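Local coordinates for protein oxidoreductase, putative (Neosartorya fumigata, PDB 6SKX) that probably catalyses the NADPH-dependent reductive amination of carbonyl compounds, reducing the imine to an amine, at residues A17-E22 with L40-A45; V52-S58 with H81-K85. All blocks are in the same frame, centred on the assembly; numbering follows the deposited sequence.

Contact 1 of 2, residues A17-E22 with L40-A45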
loop_
_atom_site.group_PDB
_atom_site.type_symbol
_atom_site.label_atom_id
_atom_site.label_comp_id
_atom_site.label_asym_id
_atom_site.label_seq_id
_atom_site.Cartn_x
_atom_site.Cartn_y
_atom_site.Cartn_z
ATOM N N ALA A 17 10.631 18.675 21.501
ATOM C CA ALA A 17 10.953 19.504 22.678
ATOM C C ALA A 17 10.244 18.968 23.936
ATOM O O ALA A 17 10.939 18.813 24.961
ATOM C CB ALA A 17 10.604 20.942 22.371
ATOM N N SER A 18 8.938 18.667 23.861
ATOM C CA SER A 18 8.142 18.035 24.960
ATOM C C SER A 18 8.884 16.836 25.510
ATOM O O SER A 18 9.071 16.752 26.749
ATOM C CB SER A 18 6.770 17.562 24.579
ATOM O OG SER A 18 5.903 18.658 24.543
ATOM N N ARG A 19 9.250 15.950 24.606
ATOM C CA ARG A 19 9.947 14.689 24.957
ATOM C C ARG A 19 11.291 14.981 25.646
ATOM O O ARG A 19 11.548 14.391 26.720
ATOM C CB ARG A 19 10.083 13.860 23.680
ATOM C CG ARG A 19 10.602 12.466 23.931
ATOM C CD ARG A 19 9.753 11.688 24.913
ATOM N NE ARG A 19 10.555 10.509 25.183
ATOM C CZ ARG A 19 10.430 9.704 26.223
ATOM N NH1 ARG A 19 9.496 9.913 27.137
ATOM N NH2 ARG A 19 11.261 8.684 26.335
ATOM N N PHE A 20 12.129 15.891 25.126
ATOM C CA PHE A 20 13.398 16.241 25.833
ATOM C C PHE A 20 13.092 16.787 27.236
ATOM O O PHE A 20 13.809 16.429 28.194
ATOM C CB PHE A 20 14.278 17.195 25.016
ATOM C CG PHE A 20 15.099 16.499 23.962
ATOM C CD1 PHE A 20 16.009 15.517 24.313
ATOM C CD2 PHE A 20 14.923 16.775 22.616
ATOM C CE1 PHE A 20 16.736 14.844 23.343
ATOM C CE2 PHE A 20 15.645 16.096 21.648
ATOM C CZ PHE A 20 16.570 15.146 22.019
ATOM N N LEU A 21 12.042 17.585 27.390
ATOM C CA LEU A 21 11.650 18.183 28.705
ATOM C C LEU A 21 11.115 17.096 29.668
ATOM O O LEU A 21 11.463 17.156 30.810
ATOM C CB LEU A 21 10.586 19.267 28.482
ATOM C CG LEU A 21 11.093 20.586 27.912
ATOM C CD1 LEU A 21 9.932 21.400 27.340
ATOM C CD2 LEU A 21 11.819 21.398 28.990
ATOM N N GLU A 22 10.332 16.116 29.216
ATOM C CA GLU A 22 9.887 14.971 30.066
ATOM C C GLU A 22 11.119 14.217 30.598
ATOM O O GLU A 22 11.060 13.693 31.708
ATOM C CB GLU A 22 9.083 13.898 29.314
ATOM C CG GLU A 22 7.782 14.349 28.698
ATOM C CD GLU A 22 6.890 15.099 29.660
ATOM O OE1 GLU A 22 6.733 14.597 30.800
ATOM O OE2 GLU A 22 6.386 16.195 29.272
ATOM N N LEU A 40 6.210 26.364 25.049
ATOM C CA LEU A 40 6.356 25.286 26.062
ATOM C C LEU A 40 6.993 25.836 27.341
ATOM O O LEU A 40 7.714 25.074 28.032
ATOM C CB LEU A 40 7.202 24.163 25.479
ATOM C CG LEU A 40 6.496 23.322 24.419
ATOM C CD1 LEU A 40 7.492 22.642 23.519
ATOM C CD2 LEU A 40 5.633 22.270 25.094
ATOM N N LEU A 41 6.690 27.091 27.668
ATOM C CA LEU A 41 7.238 27.784 28.852
ATOM C C LEU A 41 6.840 26.980 30.094
ATOM O O LEU A 41 7.735 26.677 30.926
ATOM C CB LEU A 41 6.723 29.231 28.871
ATOM C CG LEU A 41 7.145 30.066 30.082
ATOM C CD1 LEU A 41 8.649 30.182 30.161
ATOM C CD2 LEU A 41 6.533 31.451 30.058
ATOM N N GLY A 42 5.559 26.606 30.194
ATOM C CA GLY A 42 5.020 25.851 31.341
ATOM C C GLY A 42 5.828 24.594 31.687
ATOM O O GLY A 42 5.877 24.211 32.888
ATOM N N LYS A 43 6.329 23.882 30.689
ATOM C CA LYS A 43 7.060 22.599 30.891
ATOM C C LYS A 43 8.560 22.869 31.123
ATOM O O LYS A 43 9.277 21.893 31.275
ATOM C CB LYS A 43 6.908 21.694 29.669
ATOM C CG LYS A 43 5.538 21.057 29.480
ATOM C CD LYS A 43 5.573 19.642 28.880
ATOM C CE LYS A 43 4.431 18.785 29.399
ATOM N NZ LYS A 43 3.596 18.216 28.314
ATOM N N GLY A 44 9.017 24.131 31.038
ATOM C CA GLY A 44 10.389 24.555 31.390
ATOM C C GLY A 44 11.290 24.939 30.214
ATOM O O GLY A 44 12.498 25.145 30.453
ATOM N N ALA A 45 10.794 25.015 28.978
ATOM C CA ALA A 45 11.628 25.449 27.826
ATOM C C ALA A 45 11.972 26.938 27.970
ATOM O O ALA A 45 11.144 27.680 28.520
ATOM C CB ALA A 45 10.921 25.205 26.525
#

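Contact 2 of 2, residues V52-S58 with H81-K85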
loop_
_atom_site.group_PDB
_atom_site.type_symbol
_atom_site.label_atom_id
_atom_site.label_comp_id
_atom_site.label_asym_id
_atom_site.label_seq_id
_atom_site.Cartn_x
_atom_site.Cartn_y
_atom_site.Cartn_z
ATOM N N VAL A 52 21.109 33.325 16.763
ATOM C CA VAL A 52 22.438 33.347 17.452
ATOM C C VAL A 52 22.302 32.761 18.873
ATOM O O VAL A 52 23.120 31.888 19.233
ATOM C CB VAL A 52 23.043 34.769 17.474
ATOM C CG1 VAL A 52 24.223 34.881 18.428
ATOM C CG2 VAL A 52 23.441 35.242 16.070
ATOM N N ASP A 53 21.340 33.244 19.659
ATOM C CA ASP A 53 21.023 32.732 21.019
ATOM C C ASP A 53 20.753 31.223 20.978
ATOM O O ASP A 53 21.249 30.511 21.885
ATOM C CB ASP A 53 19.848 33.491 21.627
ATOM C CG ASP A 53 20.241 34.903 22.025
ATOM O OD1 ASP A 53 21.424 35.246 21.844
ATOM O OD2 ASP A 53 19.378 35.634 22.510
ATOM N N GLY A 54 20.039 30.750 19.958
ATOM C CA GLY A 54 19.663 29.332 19.799
ATOM C C GLY A 54 20.899 28.477 19.593
ATOM O O GLY A 54 20.996 27.428 20.238
ATOM N N ILE A 55 21.830 28.947 18.755
ATOM C CA ILE A 55 23.155 28.300 18.506
ATOM C C ILE A 55 24.001 28.359 19.783
ATOM O O ILE A 55 24.653 27.350 20.080
ATOM C CB ILE A 55 23.890 28.947 17.312
ATOM C CG1 ILE A 55 23.107 28.801 16.003
ATOM C CG2 ILE A 55 25.303 28.381 17.190
ATOM C CD1 ILE A 55 22.831 27.372 15.627
ATOM N N ASN A 56 23.996 29.469 20.534
ATOM C CA ASN A 56 24.815 29.548 21.775
ATOM C C ASN A 56 24.170 28.805 22.958
ATOM O O ASN A 56 24.907 28.582 23.915
ATOM C CB ASN A 56 25.225 30.987 22.104
ATOM C CG ASN A 56 26.302 31.485 21.156
ATOM O OD1 ASN A 56 26.124 32.507 20.510
ATOM N ND2 ASN A 56 27.374 30.721 20.975
ATOM N N ALA A 57 22.902 28.412 22.878
ATOM C CA ALA A 57 22.230 27.765 24.028
ATOM C C ALA A 57 22.749 26.349 24.285
ATOM O O ALA A 57 22.599 25.893 25.404
ATOM C CB ALA A 57 20.743 27.770 23.829
ATOM N N SER A 58 23.323 25.698 23.279
ATOM C CA SER A 58 23.818 24.314 23.454
ATOM C C SER A 58 24.803 23.948 22.349
ATOM O O SER A 58 24.795 24.601 21.333
ATOM C CB SER A 58 22.658 23.361 23.428
ATOM O OG SER A 58 23.077 22.052 23.714
ATOM N N HIS A 81 28.897 31.403 14.565
ATOM C CA HIS A 81 28.772 30.830 15.932
ATOM C C HIS A 81 28.828 29.302 15.910
ATOM O O HIS A 81 28.836 28.708 17.013
ATOM C CB HIS A 81 27.535 31.402 16.609
ATOM C CG HIS A 81 27.650 32.864 16.883
ATOM N ND1 HIS A 81 27.314 33.829 15.930
ATOM C CD2 HIS A 81 28.062 33.536 17.986
ATOM C CE1 HIS A 81 27.484 35.027 16.453
ATOM N NE2 HIS A 81 27.940 34.874 17.718
ATOM N N LEU A 82 28.998 28.706 14.722
ATOM C CA LEU A 82 28.872 27.238 14.474
ATOM C C LEU A 82 30.105 26.427 14.901
ATOM O O LEU A 82 29.965 25.196 14.999
ATOM C CB LEU A 82 28.590 27.029 12.987
ATOM C CG LEU A 82 27.226 27.539 12.521
ATOM C CD1 LEU A 82 27.007 27.197 11.057
ATOM C CD2 LEU A 82 26.096 26.970 13.384
ATOM N N HIS A 83 31.254 27.055 15.162
ATOM C CA HIS A 83 32.534 26.342 15.427
ATOM C C HIS A 83 32.328 25.407 16.641
ATOM O O HIS A 83 31.877 25.900 17.710
ATOM C CB HIS A 83 33.713 27.349 15.575
ATOM C CG HIS A 83 35.055 26.692 15.629
ATOM N ND1 HIS A 83 35.763 26.314 14.463
ATOM C CD2 HIS A 83 35.801 26.275 16.685
ATOM C CE1 HIS A 83 36.877 25.696 14.817
ATOM N NE2 HIS A 83 36.929 25.671 16.179
ATOM N N GLY A 84 32.687 24.126 16.499
ATOM C CA GLY A 84 32.583 23.088 17.553
ATOM C C GLY A 84 31.134 22.653 17.837
ATOM O O GLY A 84 30.948 21.855 18.741
ATOM N N LYS A 85 30.125 23.105 17.084
ATOM C CA LYS A 85 28.716 22.646 17.267
ATOM C C LYS A 85 28.457 21.334 16.521
ATOM O O LYS A 85 29.114 21.067 15.507
ATOM C CB LYS A 85 27.700 23.660 16.749
ATOM C CG LYS A 85 27.763 25.025 17.410
ATOM C CD LYS A 85 27.510 24.991 18.898
ATOM C CE LYS A 85 27.755 26.328 19.562
ATOM N NZ LYS A 85 27.402 26.253 20.993
#

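Contact 1 of 2, residues A17-E22 with L40-A45
Leu21 meets the loop residues Lys43 and Ala45 where the first helix of a Rossmann-type nucleotide-binding domain packs against the connection between the second and third parallel strands. This illustrates how one leucine can fill the seam between a helix and a loop. Leu21 CG stands beside the backbone N, opposite the carbonyl carbon (chi1 -75°), and the two methyls then divide the work. Leu21 CD1 lies 3.8 Å from Lys43 CB and reaches on to the methyl of Ala45, whereas Leu21 CD2 rests against backbone, 3.5 Å from Lys43 O and close to the peptide linking Gly44 to Ala45. Gly44, with phi at 109°, carries the loop round this methyl.

One turn earlier on the helix, the roles are reversed and the loop supplies the leucine. Leu40 sends CD1 to Ala17 CB at 3.7 Å, while its other branch, CD2, lies alongside Ser18 OG at the same separation. That hydroxyl is turned back along its own helix, where it makes a weak hydrogen bond to Thr14 O. Beneath the seam, Val29 of strand 26-30 touches both Ala17 and Ala45, and Val27 touches Leu21, so helix and loop pack on the same strand.

The outer margin is polar and more exposed. Glu22 bends at chi2 (-50°) and swings its carboxylate across the lysine chain, forming a rather long salt bridge of 3.6 Å between Glu22 OE2 and Lys43 NZ; the same oxygen comes nearer to the methylene beside the ammonium, with Glu22 OE2 3.2 Å from Lys43 CE.

Contact 2 of 2, residues V52-S58 with H81-K85
Ile55 and Lys85 form the close-packed half of this contact, a case in which a buried lysine grips two backbone carbonyls, one on a short helix and one in the residues that follow. The lysine bends once, at chi2 (-61°), and then runs extended, carrying its ammonium group to both: Lys85 NZ donates to Ile55 O and to Ser58 O, each at 3.1 Å. The two bonds differ in approach. Toward Ile55 the C=O...N angle is 146°, with the donor tilted moderately from the carbonyl plane; at Ser58 the nitrogen stands well above that plane. A salt bridge to Asp59 adds a third partner, which would be expected to offset the cost of burying the charge.

Next to this polar grip, Ile55 spreads its branches over the loop. Ile55 CG2 sits 3.6 Å from His81 O and near His81 CB, while Ile55 CD1 meets Leu82 CD2 at 4.0 Å; Phe7 and Ile61 of the neighbouring strands back the isoleucine.

Toward solvent the fit becomes looser. Val52 places CG1 over one face of the His81 ring, 3.9 Å from its centroid and displaced toward the rim, in a CH-pi contact. Exposed Asn56 lies across the same imidazole, its amide plane steeply turned against the ring.

Beyond His81 the chain reverses through a type II turn, Leu82 to Lys85, closed by Lys85 N to Leu82 O, with Gly84 at positive phi. Segment 52-58 and the turn lead into the adjacent parallel strands 60-63 and 86-89, an arrangement typical of the alpha/beta Rossmann fold at the starts of its strands.

Overall arrangement
Contact 1 comes first along the chain and contact 2 follows without overlap; both belong to the NAD(P)-binding domain. Their centres are about 20 Å apart and their nearest atoms about 10 Å, so they do not touch. The common element is the sheet: contact 1 joins helix 11-22 to the loop between strands 26-30 and 46-47, whereas contact 2 joins helix 51-56 to the loop preceding strand 86-89. Both therefore exemplify local packing of helices and connections around the parallel part of one mixed sheet, in the domain whose residues Leu9, Asn31 and Leu65 contact NADP(+), rather than interactions with the other subunit.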